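Local coordinates for protein aminoglycoside phosphotransferase (Streptomyces rimosus, PDB 6FUC) that probably transfers a phosphate from ATP to the 3'' hydroxyl of streptomycin, an aminoglycoside antibiotic, which would make the drug ineffective, at residues Cys186-Leu192 and Ala220-Leu225; Leu225-Arg230 and Glu244-Ala248; Leu53-Arg57 and Val73-Arg77; Arg59-Leu63 and Leu210-Gly214; Ile2-Leu8 and Gly29-Phe33. All coordinates share one frame; numbering follows the deposited sequence. Where two conformers were deposited one is given.

Contact 1 (Cys186-Leu192 and Ala220-Leu225)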
# COMPACT_ATOMS: atom_id res chain seq x y z
N CYS A 186 2.80 -10.07 -0.73
CA CYS A 186 2.21 -8.96 -0.02
C CYS A 186 1.59 -7.93 -0.99
O CYS A 186 2.09 -7.70 -2.08
CB CYS A 186 3.26 -8.22 0.81
SG CYS A 186 3.69 -9.02 2.35
N HIS A 187 0.52 -7.30 -0.51
CA HIS A 187 0.01 -6.10 -1.17
C HIS A 187 1.08 -5.02 -1.30
O HIS A 187 1.19 -4.37 -2.34
CB HIS A 187 -1.17 -5.59 -0.32
CG HIS A 187 -1.69 -4.29 -0.79
ND1 HIS A 187 -1.07 -3.11 -0.53
CD2 HIS A 187 -2.79 -4.02 -1.54
CE1 HIS A 187 -1.75 -2.15 -1.15
NE2 HIS A 187 -2.82 -2.68 -1.74
N GLY A 188 1.82 -4.84 -0.22
CA GLY A 188 2.98 -3.98 -0.21
C GLY A 188 2.77 -2.65 0.45
O GLY A 188 3.78 -2.01 0.80
N ASP A 189 1.53 -2.21 0.61
CA ASP A 189 1.21 -0.97 1.31
C ASP A 189 -0.20 -1.13 1.90
O ASP A 189 -1.15 -0.42 1.53
CB ASP A 189 1.30 0.23 0.40
CG ASP A 189 1.00 1.54 1.08
OD1 ASP A 189 1.17 1.61 2.31
OD2 ASP A 189 0.60 2.49 0.38
N LEU A 190 -0.32 -2.06 2.83
CA LEU A 190 -1.66 -2.55 3.29
C LEU A 190 -2.16 -1.67 4.44
O LEU A 190 -2.56 -2.17 5.50
CB LEU A 190 -1.66 -4.01 3.59
CG LEU A 190 -3.07 -4.64 3.71
CD1 LEU A 190 -3.78 -4.64 2.35
CD2 LEU A 190 -2.97 -6.04 4.27
N CYS A 191 -2.20 -0.35 4.22
CA CYS A 191 -2.91 0.54 5.10
C CYS A 191 -4.38 0.52 4.75
O CYS A 191 -4.77 0.26 3.59
CB CYS A 191 -2.34 1.92 4.98
SG CYS A 191 -2.21 2.59 3.39
N LEU A 192 -5.24 0.92 5.68
CA LEU A 192 -6.70 0.92 5.43
C LEU A 192 -7.18 1.63 4.17
O LEU A 192 -8.11 1.15 3.55
CB LEU A 192 -7.47 1.48 6.63
CG LEU A 192 -7.52 0.64 7.88
CD1 LEU A 192 -8.41 1.34 8.89
CD2 LEU A 192 -8.04 -0.77 7.62
N ALA A 220 4.99 -7.34 6.73
CA ALA A 220 5.12 -6.11 5.98
C ALA A 220 3.74 -5.52 5.70
O ALA A 220 3.59 -4.28 5.61
CB ALA A 220 5.89 -6.33 4.68
N ASP A 221 2.76 -6.37 5.48
CA ASP A 221 1.36 -6.00 5.32
C ASP A 221 0.65 -5.89 6.64
O ASP A 221 -0.02 -4.86 6.91
CB ASP A 221 0.64 -7.04 4.43
CG ASP A 221 0.73 -6.86 2.94
OD1 ASP A 221 1.38 -5.93 2.47
OD2 ASP A 221 0.14 -7.73 2.25
N LEU A 222 0.73 -6.89 7.51
CA LEU A 222 -0.09 -6.88 8.71
C LEU A 222 0.25 -5.72 9.65
O LEU A 222 -0.62 -5.18 10.30
CB LEU A 222 -0.03 -8.18 9.44
CG LEU A 222 -0.46 -9.44 8.66
CD1 LEU A 222 -0.30 -10.68 9.52
CD2 LEU A 222 -1.87 -9.21 8.08
N ALA A 223 1.53 -5.32 9.70
CA ALA A 223 1.89 -4.21 10.58
C ALA A 223 1.11 -2.96 10.23
O ALA A 223 0.68 -2.20 11.10
CB ALA A 223 3.38 -3.94 10.54
N LEU A 224 1.02 -2.67 8.94
CA LEU A 224 0.34 -1.43 8.48
C LEU A 224 -1.16 -1.52 8.65
O LEU A 224 -1.80 -0.55 9.02
CB LEU A 224 0.69 -1.14 7.03
CG LEU A 224 2.16 -0.99 6.66
CD1 LEU A 224 2.31 -0.57 5.25
CD2 LEU A 224 3.04 -0.35 7.65
N LEU A 225 -1.71 -2.68 8.38
CA LEU A 225 -3.14 -2.89 8.55
C LEU A 225 -3.51 -2.70 10.03
O LEU A 225 -4.46 -1.97 10.35
CB LEU A 225 -3.51 -4.24 8.06
CG LEU A 225 -4.98 -4.60 8.30
CD1 LEU A 225 -6.01 -3.67 7.73
CD2 LEU A 225 -5.21 -5.99 7.79
O HOH W 1 2.17 -3.46 3.30

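Contact 2 (Leu225-Arg230 and Glu244-Ala248)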
# COMPACT_ATOMS: atom_id res chain seq x y z
N LEU A 225 -1.71 -2.68 8.38
CA LEU A 225 -3.14 -2.89 8.55
C LEU A 225 -3.51 -2.70 10.03
O LEU A 225 -4.46 -1.97 10.35
CB LEU A 225 -3.51 -4.24 8.06
CG LEU A 225 -4.98 -4.60 8.30
CD1 LEU A 225 -6.01 -3.67 7.73
CD2 LEU A 225 -5.21 -5.99 7.79
N PHE A 226 -2.77 -3.33 10.92
CA PHE A 226 -3.11 -3.23 12.32
C PHE A 226 -2.92 -1.82 12.83
O PHE A 226 -3.79 -1.34 13.62
CB PHE A 226 -2.27 -4.18 13.16
CG PHE A 226 -2.53 -5.63 12.93
CD1 PHE A 226 -3.65 -6.06 12.31
CD2 PHE A 226 -1.65 -6.59 13.46
CE1 PHE A 226 -3.91 -7.41 12.14
CE2 PHE A 226 -1.89 -7.92 13.30
CZ PHE A 226 -3.04 -8.37 12.64
N ALA A 227 -1.84 -1.15 12.47
CA ALA A 227 -1.61 0.22 13.01
C ALA A 227 -2.67 1.16 12.51
O ALA A 227 -3.16 1.99 13.26
CB ALA A 227 -0.23 0.67 12.59
N THR A 228 -3.04 1.07 11.23
CA THR A 228 -4.05 1.99 10.72
C THR A 228 -5.43 1.66 11.26
O THR A 228 -6.22 2.55 11.56
CB THR A 228 -3.99 2.14 9.21
OG1 THR A 228 -4.19 0.87 8.53
CG2 THR A 228 -2.70 2.75 8.78
N ALA A 229 -5.73 0.41 11.50
CA ALA A 229 -7.01 0.10 12.14
C ALA A 229 -7.07 0.55 13.60
O ALA A 229 -8.16 0.89 14.03
CB ALA A 229 -7.21 -1.39 12.15
N ARG A 230 -5.95 0.58 14.30
CA ARG A 230 -5.96 1.07 15.67
C ARG A 230 -6.45 2.50 15.74
O ARG A 230 -7.08 2.88 16.71
CB ARG A 230 -4.56 0.96 16.32
CG ARG A 230 -4.16 -0.44 16.78
CD ARG A 230 -2.87 -0.62 17.61
NE ARG A 230 -1.60 -0.30 16.95
CZ ARG A 230 -0.84 -1.16 16.26
NH1 ARG A 230 -1.25 -2.41 16.05
NH2 ARG A 230 0.33 -0.77 15.73
N GLU A 244 -6.41 -7.50 17.15
CA GLU A 244 -5.32 -8.17 16.41
C GLU A 244 -5.30 -9.66 16.64
O GLU A 244 -5.03 -10.43 15.73
CB GLU A 244 -3.98 -7.46 16.66
CG GLU A 244 -4.14 -6.01 16.24
CD GLU A 244 -3.23 -4.99 16.82
OE1 GLU A 244 -2.15 -5.34 17.31
OE2 GLU A 244 -3.65 -3.80 16.82
N GLU A 245 -5.51 -10.08 17.89
CA GLU A 245 -5.57 -11.52 18.17
C GLU A 245 -6.67 -12.18 17.39
O GLU A 245 -6.50 -13.25 16.85
CB GLU A 245 -5.77 -11.82 19.69
N GLU A 246 -7.81 -11.54 17.30
CA GLU A 246 -8.91 -12.19 16.55
C GLU A 246 -8.63 -12.18 15.03
O GLU A 246 -8.92 -13.20 14.37
CB GLU A 246 -10.20 -11.49 16.81
CG GLU A 246 -10.63 -11.55 18.26
CD GLU A 246 -12.09 -11.42 18.50
OE1 GLU A 246 -12.88 -11.24 17.54
OE2 GLU A 246 -12.44 -11.52 19.70
N PHE A 247 -8.03 -11.11 14.50
CA PHE A 247 -7.63 -11.10 13.07
C PHE A 247 -6.66 -12.28 12.85
O PHE A 247 -6.79 -13.03 11.90
CB PHE A 247 -6.97 -9.80 12.75
CG PHE A 247 -6.70 -9.62 11.29
CD1 PHE A 247 -5.65 -10.27 10.70
CD2 PHE A 247 -7.55 -8.87 10.49
CE1 PHE A 247 -5.41 -10.03 9.30
CE2 PHE A 247 -7.33 -8.69 9.16
CZ PHE A 247 -6.27 -9.29 8.56
N ALA A 248 -5.66 -12.40 13.72
CA ALA A 248 -4.65 -13.41 13.54
C ALA A 248 -5.21 -14.83 13.56
O ALA A 248 -4.79 -15.72 12.81
CB ALA A 248 -3.52 -13.26 14.55
O HOH W 2 -5.75 -3.18 14.83

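Contact 3 (Leu53-Arg57 and Val73-Arg77)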
# COMPACT_ATOMS: atom_id res chain seq x y z
N LEU A 53 6.31 3.76 -12.05
CA LEU A 53 4.88 3.67 -12.47
C LEU A 53 4.69 2.43 -13.41
O LEU A 53 3.66 1.79 -13.34
CB LEU A 53 4.46 4.96 -13.11
CG LEU A 53 2.96 5.10 -13.26
CD1 LEU A 53 2.22 5.17 -11.93
CD2 LEU A 53 2.61 6.26 -14.19
N GLU A 54 5.67 2.17 -14.28
CA GLU A 54 5.59 0.99 -15.11
C GLU A 54 5.53 -0.28 -14.24
O GLU A 54 4.81 -1.22 -14.55
CB GLU A 54 6.75 0.90 -16.07
CG GLU A 54 6.51 -0.06 -17.21
CD GLU A 54 7.61 0.01 -18.23
OE1 GLU A 54 8.23 1.10 -18.46
OE2 GLU A 54 7.88 -1.02 -18.86
N ALA A 55 6.33 -0.26 -13.18
CA ALA A 55 6.30 -1.35 -12.17
C ALA A 55 4.91 -1.56 -11.57
O ALA A 55 4.46 -2.70 -11.40
CB ALA A 55 7.35 -1.08 -11.07
N GLU A 56 4.24 -0.45 -11.26
CA GLU A 56 2.88 -0.51 -10.76
C GLU A 56 1.93 -1.05 -11.82
O GLU A 56 1.09 -1.90 -11.51
CB GLU A 56 2.45 0.88 -10.25
CG GLU A 56 1.04 0.86 -9.74
CD GLU A 56 0.64 2.12 -8.97
OE1 GLU A 56 1.55 2.86 -8.52
OE2 GLU A 56 -0.59 2.28 -8.77
N ARG A 57 2.03 -0.56 -13.05
CA ARG A 57 1.22 -1.06 -14.14
C ARG A 57 1.29 -2.56 -14.19
O ARG A 57 0.29 -3.26 -14.32
CB ARG A 57 1.70 -0.42 -15.46
CG ARG A 57 0.94 -0.93 -16.65
CD ARG A 57 1.64 -0.66 -17.97
NE ARG A 57 2.82 -1.52 -18.04
CZ ARG A 57 3.66 -1.52 -19.01
NH1 ARG A 57 3.60 -0.52 -19.89
NH2 ARG A 57 4.67 -2.40 -19.00
N VAL A 73 -5.98 -2.30 -15.60
CA VAL A 73 -5.29 -1.28 -16.37
C VAL A 73 -6.10 -0.93 -17.63
O VAL A 73 -6.36 -1.81 -18.44
CB VAL A 73 -3.87 -1.70 -16.75
CG1 VAL A 73 -3.21 -0.62 -17.58
CG2 VAL A 73 -3.04 -2.03 -15.50
N LEU A 74 -6.46 0.35 -17.75
CA LEU A 74 -7.24 0.80 -18.90
C LEU A 74 -6.34 1.41 -19.96
O LEU A 74 -6.69 1.35 -21.14
CB LEU A 74 -8.30 1.80 -18.44
CG LEU A 74 -9.34 1.21 -17.45
CD1 LEU A 74 -10.30 2.25 -16.98
CD2 LEU A 74 -10.07 0.04 -18.05
N ASP A 75 -5.26 2.08 -19.57
CA ASP A 75 -4.33 2.63 -20.58
C ASP A 75 -3.00 2.94 -19.88
O ASP A 75 -2.92 3.06 -18.66
CB ASP A 75 -4.89 3.83 -21.31
CG ASP A 75 -4.33 4.02 -22.73
OD1 ASP A 75 -3.46 3.22 -23.16
OD2 ASP A 75 -4.75 5.02 -23.37
N TRP A 76 -1.99 3.12 -20.72
CA TRP A 76 -0.64 3.47 -20.33
C TRP A 76 -0.12 4.47 -21.36
O TRP A 76 -0.17 4.14 -22.55
CB TRP A 76 0.25 2.19 -20.32
CG TRP A 76 1.72 2.50 -20.21
CD1 TRP A 76 2.67 2.37 -21.17
CD2 TRP A 76 2.40 2.93 -19.02
NE1 TRP A 76 3.89 2.73 -20.68
CE2 TRP A 76 3.75 3.11 -19.37
CE3 TRP A 76 2.01 3.19 -17.68
CZ2 TRP A 76 4.70 3.46 -18.42
CZ3 TRP A 76 2.96 3.57 -16.79
CH2 TRP A 76 4.27 3.71 -17.16
N ARG A 77 0.27 5.64 -20.91
CA ARG A 77 0.56 6.76 -21.80
C ARG A 77 1.88 7.37 -21.39
O ARG A 77 2.11 7.57 -20.19
CB ARG A 77 -0.57 7.78 -21.72
CG ARG A 77 -1.89 7.22 -22.18
CD ARG A 77 -2.98 8.26 -22.22
NE ARG A 77 -4.24 7.64 -22.57
CZ ARG A 77 -5.41 8.23 -22.56
NH1 ARG A 77 -5.50 9.53 -22.29
NH2 ARG A 77 -6.47 7.55 -22.83

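Contact 4 (Arg59-Leu63 and Leu210-Gly214)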
# COMPACT_ATOMS: atom_id res chain seq x y z
N ARG A 59 2.23 -4.74 -11.97
CA ARG A 59 1.63 -5.38 -10.79
C ARG A 59 0.11 -5.46 -10.92
O ARG A 59 -0.50 -6.48 -10.64
CB ARG A 59 2.06 -4.64 -9.56
CG ARG A 59 3.50 -5.00 -9.17
CD ARG A 59 4.12 -3.95 -8.28
NE ARG A 59 5.37 -4.39 -7.66
CZ ARG A 59 6.51 -4.37 -8.32
NH1 ARG A 59 6.61 -3.96 -9.58
NH2 ARG A 59 7.60 -4.88 -7.73
N VAL A 60 -0.52 -4.36 -11.35
CA VAL A 60 -1.98 -4.34 -11.47
C VAL A 60 -2.40 -5.35 -12.53
O VAL A 60 -3.32 -6.16 -12.34
CB VAL A 60 -2.47 -2.93 -11.85
CG1 VAL A 60 -3.97 -2.93 -12.12
CG2 VAL A 60 -2.12 -1.90 -10.77
N SER A 61 -1.72 -5.28 -13.72
CA SER A 61 -2.08 -6.21 -14.76
C SER A 61 -1.87 -7.66 -14.39
O SER A 61 -2.68 -8.53 -14.68
CB SER A 61 -1.32 -5.83 -16.00
OG SER A 61 -1.42 -6.68 -16.91
N TRP A 62 -0.75 -7.97 -13.73
CA TRP A 62 -0.52 -9.34 -13.29
C TRP A 62 -1.57 -9.78 -12.28
O TRP A 62 -2.09 -10.91 -12.37
CB TRP A 62 0.89 -9.50 -12.74
CG TRP A 62 1.18 -10.86 -12.24
CD1 TRP A 62 1.50 -11.97 -12.97
CD2 TRP A 62 1.11 -11.33 -10.88
NE1 TRP A 62 1.66 -13.05 -12.17
CE2 TRP A 62 1.45 -12.69 -10.87
CE3 TRP A 62 0.84 -10.70 -9.67
CZ2 TRP A 62 1.53 -13.42 -9.68
CZ3 TRP A 62 0.89 -11.44 -8.49
CH2 TRP A 62 1.22 -12.77 -8.54
N LEU A 63 -1.88 -8.92 -11.32
CA LEU A 63 -2.86 -9.34 -10.29
C LEU A 63 -4.19 -9.64 -10.89
O LEU A 63 -4.93 -10.51 -10.37
CB LEU A 63 -2.97 -8.30 -9.17
CG LEU A 63 -3.66 -8.79 -7.91
CD1 LEU A 63 -2.82 -9.81 -7.16
CD2 LEU A 63 -4.01 -7.65 -7.01
N LEU A 210 -1.31 -0.72 -5.70
CA LEU A 210 -0.55 -1.97 -5.74
C LEU A 210 0.87 -1.84 -6.17
O LEU A 210 1.53 -2.82 -6.50
CB LEU A 210 -1.32 -2.95 -6.63
CG LEU A 210 -2.67 -3.38 -6.12
CD1 LEU A 210 -3.56 -3.90 -7.21
CD2 LEU A 210 -2.52 -4.42 -5.05
N GLY A 211 1.42 -0.61 -6.15
CA GLY A 211 2.74 -0.37 -6.67
C GLY A 211 3.89 -1.03 -5.97
O GLY A 211 4.98 -1.10 -6.54
N ARG A 212 3.69 -1.54 -4.74
CA ARG A 212 4.70 -2.28 -3.98
C ARG A 212 4.39 -3.75 -3.88
O ARG A 212 5.06 -4.44 -3.09
CB ARG A 212 4.92 -1.63 -2.61
CG ARG A 212 5.61 -0.31 -2.72
CD ARG A 212 5.83 0.30 -1.33
NE ARG A 212 6.67 1.47 -1.43
CZ ARG A 212 7.37 1.94 -0.40
NH1 ARG A 212 7.28 1.40 0.78
NH2 ARG A 212 8.17 2.99 -0.59
N LEU A 213 3.44 -4.27 -4.61
CA LEU A 213 3.07 -5.69 -4.52
C LEU A 213 4.32 -6.55 -4.74
O LEU A 213 5.14 -6.29 -5.62
CB LEU A 213 2.02 -5.96 -5.58
CG LEU A 213 1.56 -7.40 -5.70
CD1 LEU A 213 0.06 -7.59 -5.77
CD2 LEU A 213 2.32 -8.21 -6.58
N GLY A 214 4.43 -7.63 -3.96
CA GLY A 214 5.50 -8.58 -4.20
C GLY A 214 5.80 -9.40 -3.00
O GLY A 214 5.27 -9.16 -1.90
O HOH W 3 7.65 -4.32 -4.93

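Contact 5 (Ile2-Leu8 and Gly29-Phe33)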
# COMPACT_ATOMS: atom_id res chain seq x y z
N ILE A 2 3.62 20.06 -8.84
CA ILE A 2 3.02 18.93 -9.61
C ILE A 2 2.83 19.40 -11.04
O ILE A 2 2.31 20.49 -11.24
CB ILE A 2 1.66 18.56 -8.99
CG1 ILE A 2 1.78 17.99 -7.55
CG2 ILE A 2 0.83 17.61 -9.85
CD1 ILE A 2 3.03 17.20 -7.21
N ASP A 3 3.28 18.63 -12.02
CA ASP A 3 3.22 19.03 -13.43
C ASP A 3 1.84 18.85 -14.04
O ASP A 3 1.63 18.00 -14.93
CB ASP A 3 4.29 18.28 -14.21
CG ASP A 3 5.62 18.29 -13.54
OD1 ASP A 3 5.92 19.28 -12.86
OD2 ASP A 3 6.38 17.35 -13.73
N LEU A 4 0.91 19.61 -13.50
CA LEU A 4 -0.48 19.47 -13.80
C LEU A 4 -0.76 19.56 -15.27
O LEU A 4 -1.47 18.69 -15.82
CB LEU A 4 -1.43 20.46 -13.10
CG LEU A 4 -1.85 20.27 -11.67
CD1 LEU A 4 -2.69 21.52 -11.45
CD2 LEU A 4 -2.63 18.95 -11.49
N THR A 5 -0.20 20.56 -15.93
CA THR A 5 -0.51 20.71 -17.33
C THR A 5 0.02 19.56 -18.18
O THR A 5 -0.73 19.07 -19.02
CB THR A 5 -0.25 22.14 -17.80
OG1 THR A 5 -1.07 23.08 -17.03
CG2 THR A 5 -0.60 22.29 -19.30
N ALA A 6 1.27 19.14 -17.97
CA ALA A 6 1.80 18.02 -18.72
C ALA A 6 0.96 16.75 -18.45
O ALA A 6 0.68 15.98 -19.39
CB ALA A 6 3.25 17.76 -18.36
N PHE A 7 0.54 16.54 -17.20
CA PHE A 7 -0.20 15.33 -16.87
C PHE A 7 -1.58 15.35 -17.50
O PHE A 7 -2.02 14.37 -18.10
CB PHE A 7 -0.26 15.19 -15.38
CG PHE A 7 1.07 14.91 -14.70
CD1 PHE A 7 2.19 14.47 -15.39
CD2 PHE A 7 1.16 15.11 -13.34
CE1 PHE A 7 3.35 14.19 -14.70
CE2 PHE A 7 2.30 14.80 -12.63
CZ PHE A 7 3.41 14.38 -13.35
N LEU A 8 -2.23 16.50 -17.44
CA LEU A 8 -3.55 16.59 -18.01
C LEU A 8 -3.46 16.43 -19.57
O LEU A 8 -4.36 15.87 -20.19
CB LEU A 8 -4.26 17.91 -17.63
CG LEU A 8 -4.78 17.89 -16.16
CD1 LEU A 8 -5.11 19.30 -15.67
CD2 LEU A 8 -6.00 16.99 -16.03
N GLY A 29 6.06 14.68 -6.65
CA GLY A 29 5.87 14.97 -8.06
C GLY A 29 4.78 14.16 -8.74
O GLY A 29 4.32 14.56 -9.80
N ALA A 30 4.37 13.04 -8.13
CA ALA A 30 3.27 12.16 -8.64
C ALA A 30 1.92 12.74 -8.21
O ALA A 30 1.78 13.31 -7.12
CB ALA A 30 3.41 10.75 -8.11
N ALA A 31 0.94 12.54 -9.07
CA ALA A 31 -0.41 13.04 -8.87
C ALA A 31 -1.43 11.99 -9.26
O ALA A 31 -1.20 11.25 -10.22
CB ALA A 31 -0.58 14.26 -9.73
N VAL A 32 -2.54 11.97 -8.55
CA VAL A 32 -3.65 11.03 -8.82
C VAL A 32 -4.86 11.89 -9.24
O VAL A 32 -5.19 12.94 -8.65
CB VAL A 32 -3.97 10.15 -7.62
CG1 VAL A 32 -5.21 9.28 -7.85
CG2 VAL A 32 -2.75 9.28 -7.33
N PHE A 33 -5.51 11.44 -10.29
CA PHE A 33 -6.65 12.08 -10.90
C PHE A 33 -7.81 11.11 -10.94
O PHE A 33 -7.59 9.90 -10.97
CB PHE A 33 -6.35 12.53 -12.34
CG PHE A 33 -5.23 13.52 -12.47
CD1 PHE A 33 -3.90 13.10 -12.41
CD2 PHE A 33 -5.50 14.85 -12.64
CE1 PHE A 33 -2.87 14.01 -12.56
CE2 PHE A 33 -4.46 15.72 -12.75
CZ PHE A 33 -3.17 15.33 -12.72

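Contact 1 (Cys186-Leu192 and Ala220-Leu225)
Both carboxylate oxygens of Asp221 take hold of the loop Cys186-Leu192. OD2 accepts the backbone N-H of His187 at 2.8 Å (N to OD2, angle 145°), and OD1 that of Gly188 at 2.9 Å (N to OD1) along a straighter 165° path. Each oxygen uses its syn lone pair, the one facing its twin. This is the arrangement of the protein-kinase-like fold, in which an aspartate near the start of a central helix of the C-lobe, here helix 219-233, fixes the backbone of the catalytic loop; His187-Gly188-Asp189 matches the His-Gly-Asp signature of the phosphotransferases. OD2 has a further partner in His118 NE2. Asp221 OD1 also accepts a hydrogen bond from water 1, at 2.7 Å. The same water donates to Ala220 O and accepts from Leu190 N, so the buried carboxylate is gripped by four groups. Inside the loop, Asp189 N donates to His187 ND1 at 3.0 Å almost in the ring plane, while NE2 is bonded to Ile208 O; the imidazole is thereby pinned at both nitrogens. Apolar contacts continue the seam. Leu190, its CG anti to the backbone N (chi1 -165°), crosses Asp221 at about a right angle and lays CD2 on Asp221 CB at 3.7 Å. One helical turn further on, Leu192 CD2 meets Leu225 CD1 at 3.5 Å.

Contact 2 (Leu225-Arg230 and Glu244-Ala248)
Glu244 reaches helix 219-233 by passing obliquely over Phe226. Its CB stands 4.0 Å from Phe226 CE2, at the rim of the ring. CG lies over the ring face, 3.8 Å from the centroid, and makes a CH-pi contact. CD then carries the carboxylate past Phe226 CB, with the carboxylate plane nearly parallel to the ring. At the tip, OE2 receives Arg230 NH1 at 2.9 Å, in one of the two conformers of Arg230, through a nearly straight hydrogen bond (162°) that is also a salt bridge. The nitrogen comes from above the carboxylate plane, although the oxygen sits in the plane of the guanidinium. Water 2 donates to OE2 and to Phe226 O, while OE1 pairs with Arg257. These helices belong to the C-lobe of the kinase-like fold; the short segments 225-230 and 244-248 run roughly antiparallel, at 139°, with axes 11.7 Å apart, and Glu244, Phe226 and Phe247 bridge the space between. Phe226 turns its edge to the face of Phe247 in an offset edge-to-face pair, planes at 84°, with CE1 3.6 Å from Phe247 CD1. Phe247, which also meets Trp107 edge-to-face, touches Leu225 CD2 with its CZ at 3.6 Å.

Contact 3 (Leu53-Arg57 and Val73-Arg77)
Arg57 and Trp76 meet because both send CG anti to the backbone N (chi1 178° and 168°), and because the arginine then bends at chi3 (70°), bringing its guanidinium over the indole. NH1 hovers above the ring face, 3.3 Å from Trp76 CD1, and CZ lies 4.5 Å from the centroid of the five-membered ring, almost on its normal. The guanidinium is steeply inclined to the indole, a cation-pi contact made through an edge. Arg57 CD rests on the same ring, 3.8 Å from Trp76 CD2. At the far end of the indole, Leu53 CD2 approaches CZ3 at 3.8 Å and Glu54 CB approaches CH2 at 3.9 Å. The helix 50-63 holds the position of helix C in kinases, with Glu56 salt-bridged to Lys43, and Trp76 lies on 73-79, an outermost strand of the N-lobe sheet. A classic beta bulge (Leu74 and Asp75, facing Leu86) precedes the tryptophan. Within the helix, Glu54 OE2 lies 3.5 Å from Arg57 NH2, well out of the guanidinium plane, and probably attracts it by charge alone. With no hydrogen bond across, helix and strand are joined by apolar packing and probably by attraction of the arginine charge for the indole.

Contact 4 (Arg59-Leu63 and Leu210-Gly214)
Arg59 supplies the direct hydrogen bond of this contact: its NE donates to Leu213 O at 2.8 Å, meeting a lone pair in the carbonyl plane, though the bond is bent (N-H...O 143°) and the oxygen tilts out of the guanidinium plane by 23°. The side chain arrives extended from CG to NE. On the way CD passes close to two carbonyls, 3.3 Å from Leu210 O and 3.4 Å from Gly211 O. These oxygens line the type I turn Leu210-Leu213, closed by Leu213 N on Leu210 O. Water 3 accepts from Arg59 NH2, and NH1 reaches back to Ala55 O, so the guanidinium is held to its own helix as well as the turn. Val60, Trp62 and Leu63 make the apolar contacts. Leu63 crosses Leu210 at about a right angle, CD2 to CD1 at 3.8 Å, and Val60 CG2 approaches the same Leu210 CD1 at 4.3 Å. In one of its two conformers, Leu213 sets CD1 3.9 Å from Leu63 CD1 and CD2 4.0 Å from Trp62 CZ3. Leu210-Gly211 probably corresponds to the end of the kinase Asp-Phe-Gly motif; Leu210, touching both His187 and helix 50-63, recalls the regulatory spine that joins the two lobes.

Contact 5 (Ile2-Leu8 and Gly29-Phe33)
Phe7 points the edge of its ring at Gly29, CE2 standing 3.5 Å from Gly29 O, which lies close to the ring plane. The methyl of Ala31 touches both Ile2 and this phenyl: its CB is 3.6 Å from Ile2 CG2 and 4.1 Å from Phe7 CD2. Ile2 also reaches the glycine, CD1 to Gly29 CA at 3.7 Å. Further along, the ring of Phe33 is received by three side chains of the helix, Phe7 through CB (3.9 Å to Phe33 CZ), Leu4 through CD2 (3.9 Å to CZ) and Leu8 through CD2 (3.8 Å to Phe33 CE2). Phe7 holds CG beside its backbone N (chi1 -68°), which turns the ring toward Gly29 and Ala31; Asp3 O lies over one face of that ring, while Asp3 itself centres an inverse gamma turn that leads into helix 4-12. On the strand, Ala31 and Phe33 are fixed by backbone bonds to Cys44 and Ala42 of strand 40-45; Pro22 packs on Leu4 and Phe33, and Trp20 on Leu8. The helix thus packs on the N-lobe sheet of the kinase-like fold, where Gly29 lies near the end of the loop between strands 21-22 and 31-34, the place of the nucleotide-binding loop in kinases. No hydrogen bond crosses the contact. Gly29 O is buried without a polar partner, so the slightly positive ring edge of Phe7 probably offers it some weak compensation.

Along the chain, contact 5 closes before contact 3 opens, contacts 3 and 4 interleave, contact 4 crosses contact 1, and contact 2 follows contact 1. Contacts 5 and 3, centres about 15 Å apart, reach the same five-stranded N-lobe sheet. Contacts 3 and 4 share helix 50-63 and touch through Val73 and Val60. Contact 4 carries this helix to the C-lobe: it touches contact 1 through Cys186 and Gly214 and through His187 and Leu210. Contacts 1 and 2 share Leu225 and helix 219-233. A chain of touching contacts therefore runs from contact 3 to contact 2, whose centres lie about 31 Å apart, passing the presumed catalytic loop, on the C-lobe side of the cleft.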